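Local coordinates for protein GLB-12 (Caenorhabditis elegans, PDB 4BJA) that binds heme as a globin, may also bind oxygen, and probably acts in redox signalling needed for reproduction, at residues S105-S110 with T114-L119; V151-L156 with V191-L196. The protein carries 1 engineered substitution. One frame throughout, in Å; residues are numbered along the deposited sequence.

Contact 1 of 2, residues S105-S110 with T114-L119; sequences SMLGTS and TGAWQL
Met106 and Leu107 put their ends onto Gly115, Ala116 and Leu119, and the packing is tightest on the buried side. There CD2 of Leu107 makes the closest approach, 3.4 Å from CB of Ala116, nearer than usual for two carbons, with CG of the leucine following behind. With CG anti to the carbonyl carbon (chi1 -70°), the branch reaches across although the side chain leaves its backbone at an angle to the partner helix. Phe28 packs on the same leucine, and Leu103 meets Ala116 from the preceding turn of helix 87-108. This is the EF corner of the globin fold, where the end of helix 87-108, which carries His92, an axial ligand of the heme iron at what is the distal position in globins, is followed after a short turn by helix 113-126, just before the other axial ligand, His127.

The more open side belongs to Met106, partly exposed yet well packed, at ordinary contact distances. Its sulfur lies over backbone rather than side chain, SD being 3.5 Å from C of Gly115, a residue with no side chain to stand between them. The bend at chi3 (-76°) turns the methyl toward Leu119, and Met106 CE touches Leu119 CD2 at 3.6 Å, the two chains crossing at about a right angle. Leu119 also packs on Phe99 and Gln102, and its side chain is about 6 Å from the heme. Beyond the helix end the chain is exposed at Thr109 and Ser110, which make no contact with 114-119.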
ATOM      1  N   SER A 105     -16.017   4.061  10.150  1.00 18.76           N
ATOM      2  CA  SER A 105     -16.383   3.503  11.482  1.00 19.22           C
ATOM      3  C   SER A 105     -15.364   2.419  11.891  1.00 18.93           C
ATOM      4  O   SER A 105     -14.914   2.379  13.035  1.00 19.85           O
ATOM      5  CB  SER A 105     -17.804   2.904  11.433  1.00 19.41           C
ATOM      6  OG  SER A 105     -18.144   2.397  12.730  1.00 24.68           O
ATOM      7  N   MET A 106     -15.033   1.529  10.972  1.00 18.35           N
ATOM      8  CA  MET A 106     -14.096   0.457  11.308  1.00 17.66           C
ATOM      9  C   MET A 106     -12.761   1.030  11.672  1.00 17.65           C
ATOM     10  O   MET A 106     -12.112   0.527  12.600  1.00 18.98           O
ATOM     11  CB  MET A 106     -13.968  -0.585  10.201  1.00 17.59           C
ATOM     12  CG  MET A 106     -15.185  -1.576  10.141  1.00 20.29           C
ATOM     13  SD  MET A 106     -14.902  -2.895   8.999  1.00 26.50           S
ATOM     14  CE  MET A 106     -15.153  -2.048   7.494  1.00 23.78           C
ATOM     15  N   LEU A 107     -12.290   2.032  10.913  1.00 16.57           N
ATOM     16  CA  LEU A 107     -10.982   2.623  11.139  1.00 17.33           C
ATOM     17  C   LEU A 107     -10.970   3.437  12.408  1.00 18.83           C
ATOM     18  O   LEU A 107     -10.044   3.318  13.217  1.00 20.33           O
ATOM     19  CB  LEU A 107     -10.574   3.524   9.961  1.00 16.87           C
ATOM     20  CG  LEU A 107     -10.263   2.710   8.695  1.00 16.10           C
ATOM     21  CD1 LEU A 107     -10.044   3.693   7.523  1.00 17.16           C
ATOM     22  CD2 LEU A 107      -9.060   1.750   8.838  1.00 16.59           C
ATOM     23  N   GLY A 108     -11.991   4.271  12.605  1.00 19.34           N
ATOM     24  CA  GLY A 108     -11.867   5.337  13.565  1.00 20.81           C
ATOM     25  C   GLY A 108     -12.628   5.074  14.842  1.00 22.82           C
ATOM     26  O   GLY A 108     -12.385   5.745  15.825  1.00 26.87           O
ATOM     27  N   THR A 109     -13.556   4.135  14.825  1.00 21.57           N
ATOM     28  CA  THR A 109     -14.316   3.840  16.039  1.00 22.80           C
ATOM     29  C   THR A 109     -13.877   2.510  16.610  1.00 23.36           C
ATOM     30  O   THR A 109     -13.417   2.449  17.763  1.00 25.27           O
ATOM     31  CB  THR A 109     -15.814   3.821  15.789  1.00 22.79           C
ATOM     32  OG1 THR A 109     -16.212   5.164  15.497  1.00 25.55           O
ATOM     33  CG2 THR A 109     -16.571   3.265  17.026  1.00 23.31           C
ATOM     34  N   SER A 110     -14.028   1.455  15.834  1.00 23.25           N
ATOM     35  CA  SER A 110     -13.736   0.138  16.397  1.00 22.77           C
ATOM     36  C   SER A 110     -12.250  -0.281  16.280  1.00 23.65           C
ATOM     37  O   SER A 110     -11.858  -1.270  16.885  1.00 24.41           O
ATOM     38  CB  SER A 110     -14.681  -0.887  15.790  1.00 24.09           C
ATOM     39  OG  SER A 110     -14.534  -0.976  14.377  1.00 27.83           O
ATOM     40  N   THR A 114      -8.326  -4.862  10.291  1.00 18.20           N
ATOM     41  CA  THR A 114      -8.479  -6.011   9.433  1.00 17.97           C
ATOM     42  C   THR A 114      -9.728  -5.905   8.582  1.00 18.12           C
ATOM     43  O   THR A 114      -9.662  -6.041   7.374  1.00 17.77           O
ATOM     44  CB  THR A 114      -8.529  -7.316  10.290  1.00 19.13           C
ATOM     45  OG1 THR A 114      -7.225  -7.490  10.849  1.00 20.48           O
ATOM     46  CG2 THR A 114      -8.876  -8.522   9.439  1.00 20.64           C
ATOM     47  N   GLY A 115     -10.856  -5.625   9.219  1.00 18.62           N
ATOM     48  CA  GLY A 115     -12.114  -5.544   8.466  1.00 18.43           C
ATOM     49  C   GLY A 115     -12.092  -4.381   7.478  1.00 18.76           C
ATOM     50  O   GLY A 115     -12.647  -4.476   6.409  1.00 19.78           O
ATOM     51  N   ALA A 116     -11.414  -3.301   7.831  1.00 18.62           N
ATOM     52  CA  ALA A 116     -11.340  -2.123   6.927  1.00 18.46           C
ATOM     53  C   ALA A 116     -10.572  -2.516   5.673  1.00 17.47           C
ATOM     54  O   ALA A 116     -11.035  -2.283   4.535  1.00 16.86           O
ATOM     55  CB  ALA A 116     -10.671  -0.983   7.610  1.00 19.21           C
ATOM     56  N   TRP A 117      -9.397  -3.116   5.848  1.00 16.79           N
ATOM     57  CA  TRP A 117      -8.614  -3.533   4.678  1.00 15.64           C
ATOM     58  C   TRP A 117      -9.347  -4.582   3.858  1.00 16.23           C
ATOM     59  O   TRP A 117      -9.384  -4.535   2.606  1.00 16.54           O
ATOM     60  CB  TRP A 117      -7.225  -3.998   5.171  1.00 16.78           C
ATOM     61  CG  TRP A 117      -6.202  -4.166   4.107  1.00 17.28           C
ATOM     62  CD1 TRP A 117      -6.144  -3.553   2.850  1.00 18.48           C
ATOM     63  CD2 TRP A 117      -5.027  -4.954   4.223  1.00 18.24           C
ATOM     64  NE1 TRP A 117      -4.991  -3.958   2.198  1.00 17.15           N
ATOM     65  CE2 TRP A 117      -4.303  -4.828   3.014  1.00 18.53           C
ATOM     66  CE3 TRP A 117      -4.520  -5.778   5.244  1.00 18.33           C
ATOM     67  CZ2 TRP A 117      -3.074  -5.478   2.801  1.00 19.85           C
ATOM     68  CZ3 TRP A 117      -3.288  -6.438   5.018  1.00 19.82           C
ATOM     69  CH2 TRP A 117      -2.593  -6.275   3.809  1.00 20.94           C
ATOM     70  N   GLN A 118      -9.953  -5.555   4.551  1.00 15.91           N
ATOM     71  CA  GLN A 118     -10.691  -6.603   3.843  1.00 17.42           C
ATOM     72  C   GLN A 118     -11.843  -6.021   2.991  1.00 17.26           C
ATOM     73  O   GLN A 118     -12.079  -6.483   1.869  1.00 19.09           O
ATOM     74  CB  GLN A 118     -11.295  -7.609   4.812  1.00 18.23           C
ATOM     75  CG  GLN A 118     -10.240  -8.574   5.425  1.00 19.99           C
ATOM     76  CD  GLN A 118     -10.844  -9.408   6.557  1.00 24.10           C
ATOM     77  OE1 GLN A 118     -11.878  -9.050   7.125  1.00 25.88           O
ATOM     78  NE2 GLN A 118     -10.200 -10.506   6.887  1.00 25.51           N
ATOM     79  N   LEU A 119     -12.561  -5.062   3.561  1.00 17.17           N
ATOM     80  CA  LEU A 119     -13.680  -4.375   2.860  1.00 17.13           C
ATOM     81  C   LEU A 119     -13.167  -3.738   1.576  1.00 17.61           C
ATOM     82  O   LEU A 119     -13.762  -3.908   0.490  1.00 17.83           O
ATOM     83  CB  LEU A 119     -14.341  -3.340   3.777  1.00 17.78           C
ATOM     84  CG  LEU A 119     -15.413  -2.449   3.075  1.00 21.07           C
ATOM     85  CD1 LEU A 119     -16.582  -3.270   2.528  1.00 23.92           C
ATOM     86  CD2 LEU A 119     -15.939  -1.387   4.019  1.00 24.18           C
TER

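Contact 2 of 2, residues V151-L156 with V191-L196; sequences VFIERL and VWKKFL
Ile153 meets Leu196 and Lys193 where two long helices of the globin fold, 144-160 and 185-214, run side by side as the G-H pair. Their local axes are antiparallel, at 159°, and approach to 10.4 Å; no hydrogen bond joins the two segments, and the contact is made by side chains alone.

The aliphatic contacts divide between the two branches of Ile153. Its CG1 lies 3.8 Å from CD1 of Leu196, the two side chains sliding past each other in opposite directions. CG2, which is anti to the backbone N, faces the exposed Lys193 instead; that chain is extended beyond CG and crosses the isoleucine at about a right angle. Ile153 CG2 touches Lys193 CE at 4.0 Å, with CG of the lysine at nearly the same distance.

The charged ends stay apart: Glu154 OE2 is 5.8 Å from Lys193 NZ, so any attraction between them is probably weak.

On the buried side the Trp192 ring packs with aliphatic carbon. Leu196 CG, from its own helix, sits in the ring plane at the edge, while NE1 turns to another helix and bonds to Thr43 OG1. Across the contact, CD1 of Leu156 comes to 4.1 Å from Trp192 CZ3.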
ATOM      1  N   VAL A 151     -12.198  13.077  -7.614  1.00 14.14           N
ATOM      2  CA  VAL A 151     -13.243  14.100  -7.504  1.00 14.94           C
ATOM      3  C   VAL A 151     -13.661  14.252  -6.049  1.00 15.34           C
ATOM      4  O   VAL A 151     -13.918  15.381  -5.582  1.00 15.93           O
ATOM      5  CB  VAL A 151     -14.424  13.852  -8.473  1.00 14.23           C
ATOM      6  CG1 VAL A 151     -15.474  15.037  -8.362  1.00 15.61           C
ATOM      7  CG2 VAL A 151     -13.893  13.720  -9.916  1.00 15.90           C
ATOM      8  N   PHE A 152     -13.711  13.120  -5.310  1.00 15.10           N
ATOM      9  CA  PHE A 152     -13.917  13.233  -3.884  1.00 16.17           C
ATOM     10  C   PHE A 152     -12.831  14.025  -3.167  1.00 15.76           C
ATOM     11  O   PHE A 152     -13.133  14.827  -2.292  1.00 15.60           O
ATOM     12  CB  PHE A 152     -14.130  11.849  -3.272  1.00 15.97           C
ATOM     13  CG  PHE A 152     -15.522  11.356  -3.493  1.00 16.24           C
ATOM     14  CD1 PHE A 152     -16.549  11.686  -2.566  1.00 15.83           C
ATOM     15  CD2 PHE A 152     -15.822  10.635  -4.648  1.00 15.27           C
ATOM     16  CE1 PHE A 152     -17.862  11.254  -2.797  1.00 17.90           C
ATOM     17  CE2 PHE A 152     -17.150  10.196  -4.914  1.00 16.18           C
ATOM     18  CZ  PHE A 152     -18.164  10.515  -3.977  1.00 17.58           C
ATOM     19  N   ILE A 153     -11.578  13.802  -3.537  1.00 14.87           N
ATOM     20  CA  ILE A 153     -10.488  14.582  -2.937  1.00 15.85           C
ATOM     21  C   ILE A 153     -10.711  16.093  -3.163  1.00 16.08           C
ATOM     22  O   ILE A 153     -10.529  16.925  -2.234  1.00 17.84           O
ATOM     23  CB  ILE A 153      -9.140  14.113  -3.499  1.00 14.75           C
ATOM     24  CG1 ILE A 153      -8.807  12.715  -2.918  1.00 15.79           C
ATOM     25  CG2 ILE A 153      -8.018  15.112  -3.121  1.00 16.51           C
ATOM     26  CD1 ILE A 153      -7.650  12.002  -3.582  1.00 17.94           C
ATOM     27  N   GLU A 154     -11.116  16.464  -4.375  1.00 16.99           N
ATOM     28  CA  GLU A 154     -11.302  17.888  -4.678  1.00 17.58           C
ATOM     29  C   GLU A 154     -12.569  18.498  -4.055  1.00 19.24           C
ATOM     30  O   GLU A 154     -12.584  19.655  -3.678  1.00 20.09           O
ATOM     31  CB  GLU A 154     -11.372  18.045  -6.229  1.00 19.26           C
ATOM     32  CG  GLU A 154     -10.079  17.687  -6.936  1.00 24.27           C
ATOM     33  CD  GLU A 154      -8.795  18.314  -6.258  1.00 34.96           C
ATOM     34  OE1 GLU A 154      -8.657  19.564  -6.155  1.00 36.94           O
ATOM     35  OE2 GLU A 154      -7.913  17.541  -5.822  1.00 40.76           O
ATOM     36  N   ARG A 155     -13.644  17.702  -3.975  1.00 18.88           N
ATOM     37  CA  ARG A 155     -14.977  18.185  -3.600  0.50 19.65           C
ATOM     38  C   ARG A 155     -15.407  17.838  -2.170  1.00 19.41           C
ATOM     39  O   ARG A 155     -16.030  18.649  -1.492  1.00 20.66           O
ATOM     40  CB  ARG A 155     -16.016  17.627  -4.582  0.50 20.16           C
ATOM     41  CG  ARG A 155     -15.804  18.031  -6.045  0.50 21.64           C
ATOM     42  CD  ARG A 155     -16.446  19.383  -6.340  0.50 25.59           C
ATOM     43  NE  ARG A 155     -17.890  19.264  -6.548  0.50 28.95           N
ATOM     44  CZ  ARG A 155     -18.815  19.986  -5.917  0.50 31.97           C
ATOM     45  NH1 ARG A 155     -18.463  20.906  -5.028  0.50 34.29           N
ATOM     46  NH2 ARG A 155     -20.097  19.793  -6.188  0.50 33.57           N
ATOM     47  N   LEU A 156     -15.087  16.628  -1.699  1.00 17.51           N
ATOM     48  CA  LEU A 156     -15.514  16.255  -0.341  1.00 17.45           C
ATOM     49  C   LEU A 156     -14.685  16.938   0.727  1.00 17.52           C
ATOM     50  O   LEU A 156     -15.248  17.373   1.752  1.00 18.83           O
ATOM     51  CB  LEU A 156     -15.366  14.745  -0.202  1.00 17.27           C
ATOM     52  CG  LEU A 156     -16.201  13.997   0.844  1.00 21.92           C
ATOM     53  CD1 LEU A 156     -15.547  12.801   1.516  1.00 23.33           C
ATOM     54  CD2 LEU A 156     -17.382  14.660   1.604  1.00 22.18           C
ATOM     55  N   VAL A 191      -4.894  14.094   6.123  1.00 18.95           N
ATOM     56  CA  VAL A 191      -5.381  12.788   6.539  1.00 18.60           C
ATOM     57  C   VAL A 191      -6.347  12.198   5.511  1.00 17.39           C
ATOM     58  O   VAL A 191      -6.246  11.004   5.167  1.00 16.50           O
ATOM     59  CB  VAL A 191      -6.024  12.823   7.953  1.00 18.83           C
ATOM     60  CG1 VAL A 191      -6.674  11.518   8.244  1.00 18.95           C
ATOM     61  CG2 VAL A 191      -4.949  13.118   9.010  1.00 20.51           C
ATOM     62  N   TRP A 192      -7.279  13.025   5.018  1.00 16.40           N
ATOM     63  CA  TRP A 192      -8.239  12.528   4.055  1.00 16.25           C
ATOM     64  C   TRP A 192      -7.537  12.180   2.755  1.00 15.97           C
ATOM     65  O   TRP A 192      -7.902  11.215   2.077  1.00 16.03           O
ATOM     66  CB  TRP A 192      -9.413  13.547   3.859  1.00 15.53           C
ATOM     67  CG  TRP A 192     -10.482  13.273   4.846  1.00 16.26           C
ATOM     68  CD1 TRP A 192     -10.623  13.835   6.086  1.00 17.39           C
ATOM     69  CD2 TRP A 192     -11.529  12.311   4.720  1.00 16.97           C
ATOM     70  NE1 TRP A 192     -11.710  13.295   6.733  1.00 17.98           N
ATOM     71  CE2 TRP A 192     -12.294  12.362   5.909  1.00 16.54           C
ATOM     72  CE3 TRP A 192     -11.920  11.435   3.701  1.00 15.79           C
ATOM     73  CZ2 TRP A 192     -13.423  11.548   6.106  1.00 16.84           C
ATOM     74  CZ3 TRP A 192     -13.043  10.640   3.895  1.00 17.30           C
ATOM     75  CH2 TRP A 192     -13.771  10.688   5.098  1.00 16.80           C
ATOM     76  N   LYS A 193      -6.527  12.956   2.372  1.00 16.92           N
ATOM     77  CA  LYS A 193      -5.757  12.563   1.171  1.00 16.97           C
ATOM     78  C   LYS A 193      -5.048  11.219   1.360  1.00 16.28           C
ATOM     79  O   LYS A 193      -5.071  10.401   0.457  1.00 16.44           O
ATOM     80  CB  LYS A 193      -4.791  13.648   0.707  1.00 17.10           C
ATOM     81  CG  LYS A 193      -5.549  14.839   0.090  1.00 18.14           C
ATOM     82  CD  LYS A 193      -4.572  15.912  -0.391  1.00 22.36           C
ATOM     83  CE  LYS A 193      -5.306  17.106  -0.995  1.00 21.91           C
ATOM     84  NZ  LYS A 193      -4.346  18.279  -1.266  1.00 25.91           N
ATOM     85  N   LYS A 194      -4.404  11.010   2.523  1.00 16.28           N
ATOM     86  CA  LYS A 194      -3.741   9.704   2.742  1.00 15.35           C
ATOM     87  C   LYS A 194      -4.738   8.565   2.708  1.00 15.63           C
ATOM     88  O   LYS A 194      -4.489   7.535   2.077  1.00 16.02           O
ATOM     89  CB  LYS A 194      -2.979   9.687   4.053  1.00 16.77           C
ATOM     90  CG  LYS A 194      -1.748  10.581   3.979  1.00 21.71           C
ATOM     91  CD  LYS A 194      -0.892  10.414   5.273  1.00 25.66           C
ATOM     92  CE  LYS A 194      -1.677  10.620   6.578  1.00 28.64           C
ATOM     93  NZ  LYS A 194      -0.838  10.314   7.829  1.00 32.76           N
ATOM     94  N   PHE A 195      -5.885   8.775   3.366  1.00 15.25           N
ATOM     95  CA  PHE A 195      -6.910   7.791   3.423  1.00 14.68           C
ATOM     96  C   PHE A 195      -7.441   7.469   2.019  1.00 14.53           C
ATOM     97  O   PHE A 195      -7.494   6.298   1.587  1.00 14.61           O
ATOM     98  CB  PHE A 195      -8.052   8.282   4.371  1.00 14.21           C
ATOM     99  CG  PHE A 195      -9.308   7.455   4.299  1.00 15.89           C
ATOM    100  CD1 PHE A 195      -9.280   6.071   4.545  1.00 15.61           C
ATOM    101  CD2 PHE A 195     -10.534   8.057   3.966  1.00 16.31           C
ATOM    102  CE1 PHE A 195     -10.435   5.277   4.463  1.00 16.34           C
ATOM    103  CE2 PHE A 195     -11.694   7.261   3.866  1.00 18.11           C
ATOM    104  CZ  PHE A 195     -11.651   5.871   4.131  1.00 18.38           C
ATOM    105  N   LEU A 196      -7.872   8.500   1.303  1.00 14.49           N
ATOM    106  CA  LEU A 196      -8.527   8.265   0.012  1.00 13.45           C
ATOM    107  C   LEU A 196      -7.531   7.698  -1.020  1.00 13.94           C
ATOM    108  O   LEU A 196      -7.907   6.859  -1.865  1.00 13.43           O
ATOM    109  CB  LEU A 196      -9.194   9.551  -0.455  1.00 13.73           C
ATOM    110  CG  LEU A 196     -10.440   9.923   0.357  1.00 13.16           C
ATOM    111  CD1 LEU A 196     -10.933  11.246  -0.142  1.00 15.59           C
ATOM    112  CD2 LEU A 196     -11.536   8.901   0.210  1.00 16.10           C
TER

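Following the chain from the N terminus, contact 1 comes first and closes a very short loop: three residues separate its segments at the turn from helix 87-108 to helix 113-126. The chain then passes the heme ligand His127 and enters helix 144-160, where contact 2 opens. It closes a longer excursion of 34 residues, part of them not modelled, when helix 185-214 comes back alongside. The two loops lie in series, neither nested nor crossing, with centres about 18 Å apart. They still meet in space, for Leu107 CD1 packs 3.5 Å from Phe195 CE1, tying the end of helix 87-108 to helix 185-214.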